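Side-chain contacts in kojibiose phosphorylase (Gut metagenome, PDB 6W0P), which belongs to the family 65 glycoside hydrolases, carbohydrate-active enzymes built round a helical catalytic domain: residues Y425-Y430 and H437-N442; Y355-Y360 and D370-R375. All coordinates share one frame; numbering follows the deposited sequence. Where two conformers were deposited one is given.

Contact 1: residues Y425-Y430 and H437-N442; sequences YAIYHY and HKFMQN
With CG anti to the backbone N in both residues (chi1 177° in Y430), two aromatic side chains, Y430 and F439, reach across from their helices and meet edge-to-face. The edge of Y430 is directed at the face of F439, the planes are steeply inclined at 80°, and Y430 CE2 comes to 3.8 Å from F439 CD2. Tyrosine suits this place because its ring can pack while its OH, at the far end, hydrogen-bonds to D436 OD2 and Q365 NE2; F439, with no polar group, can be buried without needing a partner. D436 OD1 also accepts a hydrogen bond from F439 N, so one aspartate just ahead of the segment serves both sides of the pair. The two segments form an antiparallel helical hairpin, 151° between their directions, within the catalytic domain, where family 65 enzymes carry an (alpha/alpha)6 barrel. Beside the rings, I427 CG2 lies near the plane of F439 at its edge, 4.3 Å from F439 CE2, and also touches M440 CE at 3.7 Å. The methionine chain, bent at its second and third torsions, swings its terminal methyl over to I427, while M447 and L448 of helix 437-458 also pack on that isoleucine.

Contact 2: residues Y355-Y360 and D370-R375; sequences YCLPFY and DLIMFR
L371 CD1 is the methyl on which the close part of this contact turns, touching two residues of the facing helix at once. It lies 3.8 Å from L357 CD1 and 3.7 Å from Y360 CD2, approaching the tyrosine ring obliquely. The two leucine side chains run past one another head to tail, whereas L371 lies nearly perpendicular to the Y360 side chain. L371 has CG anti to its carbonyl carbon (chi1 -79°) and an extended second torsion, which carries CD1 out to both partners. Leucine fits here because its slim, wholly apolar end lets one methyl, CD1, meet both L357 and Y360 with no polar group to satisfy.

Y360 adds its ring to the same cluster through CD2, and F359 CD2 of its own helix sits 3.8 Å above the centre of one face of the ring. Y360 is a buried residue and its OH is hydrogen-bonded to M321 O, so the ring packs among apolar groups while its polar end is provided for.

The looser part lies beyond the leucines, where L357 CD2 and I372 CD1 are 4.5 Å apart and hardly more than neighbours. This side does not face solvent, for helices 418-434 and 437-458 cover it. Farther along, R375 NH2 forms a salt bridge with E353 OE1, pairing the charge of the buried R375 across the same two helices.

The segments run at 137° to one another, nearer antiparallel than perpendicular; their axes are 11.4 Å apart, and the contact is made by apolar side chains with no hydrogen bond across. Pairs of sequence-neighbouring, roughly antiparallel helices are the building pattern of the (alpha/alpha)6 barrel, the fold of the family 65 catalytic domain.

Contact 2 is complete in the chain before the first residue of contact 1: helices 351-361 and 365-376 form the first pair, helices 418-434 and 437-458 the second. Their centres lie about 11 Å apart, and the pairs touch directly. I372 of contact 2 bridges them, with its CG2 3.5 Å from F439 CZ and its CD1 3.6 Å from Y430 CB, while A426 CB meets L357 CD2 at 3.6 Å. Both contacts are buried and fall in the central catalytic domain range. The two hairpins thus share one continuous apolar layer, bringing together helix pairs separated in the chain by about 40 residues, including helices 379-388 and 410-413.

Contact 1: residues Y425-Y430 and H437-N442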
loop_
_atom_site.group_PDB
_atom_site.type_symbol
_atom_site.label_atom_id
_atom_site.label_comp_id
_atom_site.label_asym_id
_atom_site.label_seq_id
_atom_site.Cartn_x
_atom_site.Cartn_y
_atom_site.Cartn_z
ATOM N N TYR A 425 -4.690 -26.987 12.007
ATOM C CA TYR A 425 -4.765 -27.153 13.480
ATOM C C TYR A 425 -6.203 -27.440 13.942
ATOM O O TYR A 425 -6.346 -28.220 14.867
ATOM C CB TYR A 425 -4.212 -25.933 14.211
ATOM C CG TYR A 425 -4.082 -26.150 15.689
ATOM C CD1 TYR A 425 -2.976 -26.775 16.220
ATOM C CD2 TYR A 425 -5.080 -25.739 16.564
ATOM C CE1 TYR A 425 -2.849 -26.976 17.582
ATOM C CE2 TYR A 425 -4.974 -25.946 17.925
ATOM C CZ TYR A 425 -3.853 -26.566 18.441
ATOM O OH TYR A 425 -3.720 -26.755 19.789
ATOM N N ALA A 426 -7.215 -26.768 13.389
ATOM C CA ALA A 426 -8.635 -27.043 13.698
ATOM C C ALA A 426 -8.956 -28.511 13.383
ATOM O O ALA A 426 -9.548 -29.166 14.251
ATOM C CB ALA A 426 -9.555 -26.100 12.950
ATOM N N ILE A 427 -8.561 -29.021 12.206
ATOM C CA ILE A 427 -8.824 -30.439 11.827
ATOM C C ILE A 427 -8.206 -31.337 12.900
ATOM O O ILE A 427 -8.945 -32.193 13.454
ATOM C CB ILE A 427 -8.304 -30.749 10.418
ATOM C CG1 ILE A 427 -9.155 -30.080 9.338
ATOM C CG2 ILE A 427 -8.195 -32.248 10.187
ATOM C CD1 ILE A 427 -8.435 -29.938 8.007
ATOM N N TYR A 428 -6.920 -31.125 13.194
ATOM C CA TYR A 428 -6.129 -31.831 14.232
ATOM C C TYR A 428 -6.796 -31.728 15.613
ATOM O O TYR A 428 -6.964 -32.749 16.296
ATOM C CB TYR A 428 -4.714 -31.263 14.255
ATOM C CG TYR A 428 -3.895 -31.634 15.461
ATOM C CD1 TYR A 428 -3.303 -32.882 15.585
ATOM C CD2 TYR A 428 -3.686 -30.716 16.479
ATOM C CE1 TYR A 428 -2.548 -33.218 16.700
ATOM C CE2 TYR A 428 -2.920 -31.030 17.591
ATOM C CZ TYR A 428 -2.354 -32.285 17.704
ATOM O OH TYR A 428 -1.599 -32.547 18.817
ATOM N N HIS A 429 -7.183 -30.527 16.037
ATOM C CA HIS A 429 -7.809 -30.290 17.361
ATOM C C HIS A 429 -9.146 -31.038 17.423
ATOM O O HIS A 429 -9.431 -31.704 18.434
ATOM C CB HIS A 429 -7.916 -28.780 17.634
ATOM C CG HIS A 429 -7.987 -28.427 19.079
ATOM N ND1 HIS A 429 -8.129 -27.122 19.507
ATOM C CD2 HIS A 429 -8.006 -29.200 20.179
ATOM C CE1 HIS A 429 -8.191 -27.114 20.829
ATOM N NE2 HIS A 429 -8.126 -28.379 21.270
ATOM N N TYR A 430 -9.911 -30.978 16.339
ATOM C CA TYR A 430 -11.234 -31.624 16.212
ATOM C C TYR A 430 -11.091 -33.146 16.374
ATOM O O TYR A 430 -11.879 -33.780 17.125
ATOM C CB TYR A 430 -11.846 -31.299 14.851
ATOM C CG TYR A 430 -13.164 -31.984 14.641
ATOM C CD1 TYR A 430 -14.246 -31.635 15.425
ATOM C CD2 TYR A 430 -13.327 -32.997 13.706
ATOM C CE1 TYR A 430 -15.473 -32.259 15.280
ATOM C CE2 TYR A 430 -14.552 -33.624 13.541
ATOM C CZ TYR A 430 -15.624 -33.262 14.344
ATOM O OH TYR A 430 -16.843 -33.850 14.238
ATOM N N HIS A 437 -13.769 -40.394 12.410
ATOM C CA HIS A 437 -13.199 -41.119 11.240
ATOM C C HIS A 437 -13.874 -40.671 9.937
ATOM O O HIS A 437 -13.143 -40.439 8.958
ATOM C CB HIS A 437 -13.312 -42.631 11.434
ATOM C CG HIS A 437 -12.341 -43.405 10.614
ATOM N ND1 HIS A 437 -12.632 -43.826 9.334
ATOM C CD2 HIS A 437 -11.093 -43.829 10.887
ATOM C CE1 HIS A 437 -11.605 -44.489 8.852
ATOM N NE2 HIS A 437 -10.651 -44.502 9.781
ATOM N N LYS A 438 -15.206 -40.569 9.932
ATOM C CA LYS A 438 -16.027 -40.216 8.743
ATOM C C LYS A 438 -15.730 -38.788 8.266
ATOM O O LYS A 438 -15.630 -38.584 7.052
ATOM C CB LYS A 438 -17.514 -40.383 9.050
ATOM C CG LYS A 438 -17.935 -41.824 9.293
ATOM C CD LYS A 438 -19.283 -42.192 8.690
ATOM C CE LYS A 438 -19.609 -43.671 8.835
ATOM N NZ LYS A 438 -19.821 -44.326 7.519
ATOM N N PHE A 439 -15.629 -37.822 9.182
ATOM C CA PHE A 439 -15.213 -36.443 8.848
ATOM C C PHE A 439 -13.855 -36.493 8.130
ATOM O O PHE A 439 -13.731 -35.846 7.076
ATOM C CB PHE A 439 -15.111 -35.539 10.077
ATOM C CG PHE A 439 -14.391 -34.267 9.731
ATOM C CD1 PHE A 439 -15.016 -33.300 8.960
ATOM C CD2 PHE A 439 -13.053 -34.105 10.048
ATOM C CE1 PHE A 439 -14.331 -32.163 8.566
ATOM C CE2 PHE A 439 -12.377 -32.959 9.661
ATOM C CZ PHE A 439 -13.012 -31.994 8.914
ATOM N N MET A 440 -12.869 -37.218 8.671
ATOM C CA MET A 440 -11.498 -37.227 8.099
ATOM C C MET A 440 -11.557 -37.854 6.692
ATOM O O MET A 440 -11.103 -37.197 5.734
ATOM C CB MET A 440 -10.510 -37.967 9.008
ATOM C CG MET A 440 -9.076 -38.005 8.493
ATOM S SD MET A 440 -8.288 -36.371 8.298
ATOM C CE MET A 440 -7.959 -35.943 10.006
ATOM N N GLN A 441 -12.165 -39.033 6.544
ATOM C CA GLN A 441 -12.276 -39.739 5.236
ATOM C C GLN A 441 -12.989 -38.838 4.219
ATOM O O GLN A 441 -12.442 -38.619 3.143
ATOM C CB GLN A 441 -13.029 -41.064 5.399
ATOM C CG GLN A 441 -13.095 -41.912 4.127
ATOM C CD GLN A 441 -11.734 -42.268 3.570
ATOM O OE1 GLN A 441 -10.975 -43.049 4.150
ATOM N NE2 GLN A 441 -11.413 -41.687 2.426
ATOM N N ASN A 442 -14.173 -38.328 4.546
ATOM C CA ASN A 442 -15.055 -37.651 3.556
ATOM C C ASN A 442 -14.550 -36.226 3.250
ATOM O O ASN A 442 -14.838 -35.754 2.140
ATOM C CB ASN A 442 -16.517 -37.666 4.016
ATOM C CG ASN A 442 -17.086 -39.060 4.156
ATOM O OD1 ASN A 442 -16.466 -40.024 3.724
ATOM N ND2 ASN A 442 -18.275 -39.174 4.723
#

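Contact 2: residues Y355-Y360 and D370-R375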
loop_
_atom_site.group_PDB
_atom_site.type_symbol
_atom_site.label_atom_id
_atom_site.label_comp_id
_atom_site.label_asym_id
_atom_site.label_seq_id
_atom_site.Cartn_x
_atom_site.Cartn_y
_atom_site.Cartn_z
ATOM N N TYR A 355 -8.579 -19.934 18.348
ATOM C CA TYR A 355 -9.023 -19.220 19.588
ATOM C C TYR A 355 -10.511 -19.506 19.887
ATOM O O TYR A 355 -10.858 -19.802 21.048
ATOM C CB TYR A 355 -8.949 -17.693 19.440
ATOM C CG TYR A 355 -7.664 -16.971 19.782
ATOM C CD1 TYR A 355 -6.568 -16.998 18.931
ATOM C CD2 TYR A 355 -7.582 -16.147 20.905
ATOM C CE1 TYR A 355 -5.409 -16.292 19.221
ATOM C CE2 TYR A 355 -6.437 -15.423 21.200
ATOM C CZ TYR A 355 -5.345 -15.496 20.352
ATOM O OH TYR A 355 -4.193 -14.810 20.632
ATOM N N CYS A 356 -11.376 -19.344 18.883
ATOM C CA CYS A 356 -12.842 -19.526 19.050
ATOM C C CYS A 356 -13.215 -21.010 19.107
ATOM O O CYS A 356 -14.080 -21.347 19.896
ATOM C CB CYS A 356 -13.637 -18.822 17.959
ATOM S SG CYS A 356 -13.318 -17.039 17.945
ATOM N N LEU A 357 -12.564 -21.881 18.338
ATOM C CA LEU A 357 -13.024 -23.286 18.171
ATOM C C LEU A 357 -13.148 -23.982 19.524
ATOM O O LEU A 357 -14.126 -24.685 19.753
ATOM C CB LEU A 357 -12.062 -24.035 17.248
ATOM C CG LEU A 357 -12.451 -25.468 16.916
ATOM C CD1 LEU A 357 -13.812 -25.507 16.263
ATOM C CD2 LEU A 357 -11.411 -26.102 16.022
ATOM N N PRO A 358 -12.159 -23.897 20.443
ATOM C CA PRO A 358 -12.157 -24.754 21.630
ATOM C C PRO A 358 -13.435 -24.711 22.481
ATOM O O PRO A 358 -13.862 -25.726 22.970
ATOM C CB PRO A 358 -10.980 -24.188 22.425
ATOM C CG PRO A 358 -10.037 -23.698 21.361
ATOM C CD PRO A 358 -10.961 -23.041 20.371
ATOM N N PHE A 359 -14.049 -23.543 22.635
ATOM C CA PHE A 359 -15.342 -23.457 23.362
ATOM C C PHE A 359 -16.324 -24.458 22.722
ATOM O O PHE A 359 -17.033 -25.182 23.454
ATOM C CB PHE A 359 -15.898 -22.033 23.369
ATOM C CG PHE A 359 -17.301 -21.970 23.904
ATOM C CD1 PHE A 359 -17.537 -21.944 25.269
ATOM C CD2 PHE A 359 -18.388 -21.980 23.049
ATOM C CE1 PHE A 359 -18.833 -21.934 25.764
ATOM C CE2 PHE A 359 -19.687 -21.945 23.542
ATOM C CZ PHE A 359 -19.903 -21.923 24.896
ATOM N N TYR A 360 -16.391 -24.497 21.390
ATOM C CA TYR A 360 -17.375 -25.346 20.653
ATOM C C TYR A 360 -16.984 -26.829 20.759
ATOM O O TYR A 360 -17.885 -27.657 20.853
ATOM C CB TYR A 360 -17.586 -24.847 19.217
ATOM C CG TYR A 360 -18.101 -23.429 19.183
ATOM C CD1 TYR A 360 -19.433 -23.136 19.444
ATOM C CD2 TYR A 360 -17.250 -22.370 18.895
ATOM C CE1 TYR A 360 -19.899 -21.829 19.442
ATOM C CE2 TYR A 360 -17.698 -21.058 18.897
ATOM C CZ TYR A 360 -19.028 -20.784 19.171
ATOM O OH TYR A 360 -19.461 -19.479 19.169
ATOM N N ASP A 370 -19.020 -27.860 12.077
ATOM C CA ASP A 370 -19.582 -26.888 11.100
ATOM C C ASP A 370 -18.587 -25.755 10.855
ATOM O O ASP A 370 -18.430 -25.360 9.674
ATOM C CB ASP A 370 -20.975 -26.407 11.501
ATOM C CG ASP A 370 -22.082 -27.339 11.021
ATOM O OD1 ASP A 370 -21.734 -28.351 10.406
ATOM O OD2 ASP A 370 -23.286 -27.059 11.275
ATOM N N LEU A 371 -17.908 -25.275 11.901
ATOM C CA LEU A 371 -16.826 -24.269 11.753
ATOM C C LEU A 371 -15.779 -24.769 10.750
ATOM O O LEU A 371 -15.389 -23.968 9.881
ATOM C CB LEU A 371 -16.200 -23.955 13.112
ATOM C CG LEU A 371 -17.021 -23.003 13.959
ATOM C CD1 LEU A 371 -16.406 -22.822 15.335
ATOM C CD2 LEU A 371 -17.157 -21.664 13.267
ATOM N N ILE A 372 -15.362 -26.042 10.818
ATOM C CA ILE A 372 -14.383 -26.612 9.843
ATOM C C ILE A 372 -15.052 -26.815 8.471
ATOM O O ILE A 372 -14.380 -26.571 7.460
ATOM C CB ILE A 372 -13.747 -27.878 10.407
ATOM C CG1 ILE A 372 -12.970 -27.559 11.683
ATOM C CG2 ILE A 372 -12.866 -28.555 9.383
ATOM C CD1 ILE A 372 -12.996 -28.682 12.707
ATOM N N MET A 373 -16.338 -27.175 8.415
ATOM C CA MET A 373 -17.051 -27.443 7.130
ATOM C C MET A 373 -17.173 -26.127 6.363
ATOM O O MET A 373 -17.103 -26.130 5.097
ATOM C CB MET A 373 -18.452 -28.027 7.348
ATOM C CG MET A 373 -18.466 -29.485 7.790
ATOM S SD MET A 373 -17.441 -30.585 6.827
ATOM C CE MET A 373 -18.151 -30.364 5.200
ATOM N N PHE A 374 -17.301 -25.019 7.088
ATOM C CA PHE A 374 -17.283 -23.698 6.426
ATOM C C PHE A 374 -16.037 -23.641 5.542
ATOM O O PHE A 374 -16.155 -23.128 4.414
ATOM C CB PHE A 374 -17.313 -22.526 7.406
ATOM C CG PHE A 374 -16.798 -21.264 6.767
ATOM C CD1 PHE A 374 -17.530 -20.612 5.788
ATOM C CD2 PHE A 374 -15.548 -20.774 7.089
ATOM C CE1 PHE A 374 -17.050 -19.459 5.188
ATOM C CE2 PHE A 374 -15.060 -19.631 6.478
ATOM C CZ PHE A 374 -15.813 -18.975 5.528
ATOM N N ARG A 375 -14.892 -24.107 6.053
ATOM C CA ARG A 375 -13.587 -24.066 5.337
ATOM C C ARG A 375 -13.566 -25.120 4.225
ATOM O O ARG A 375 -13.012 -24.842 3.167
ATOM C CB ARG A 375 -12.418 -24.262 6.307
ATOM C CG ARG A 375 -12.322 -23.174 7.366
ATOM C CD ARG A 375 -12.108 -21.769 6.808
ATOM N NE ARG A 375 -11.658 -20.847 7.854
ATOM C CZ ARG A 375 -11.274 -19.589 7.676
ATOM N NH1 ARG A 375 -11.276 -19.045 6.474
ATOM N NH2 ARG A 375 -10.887 -18.868 8.714
#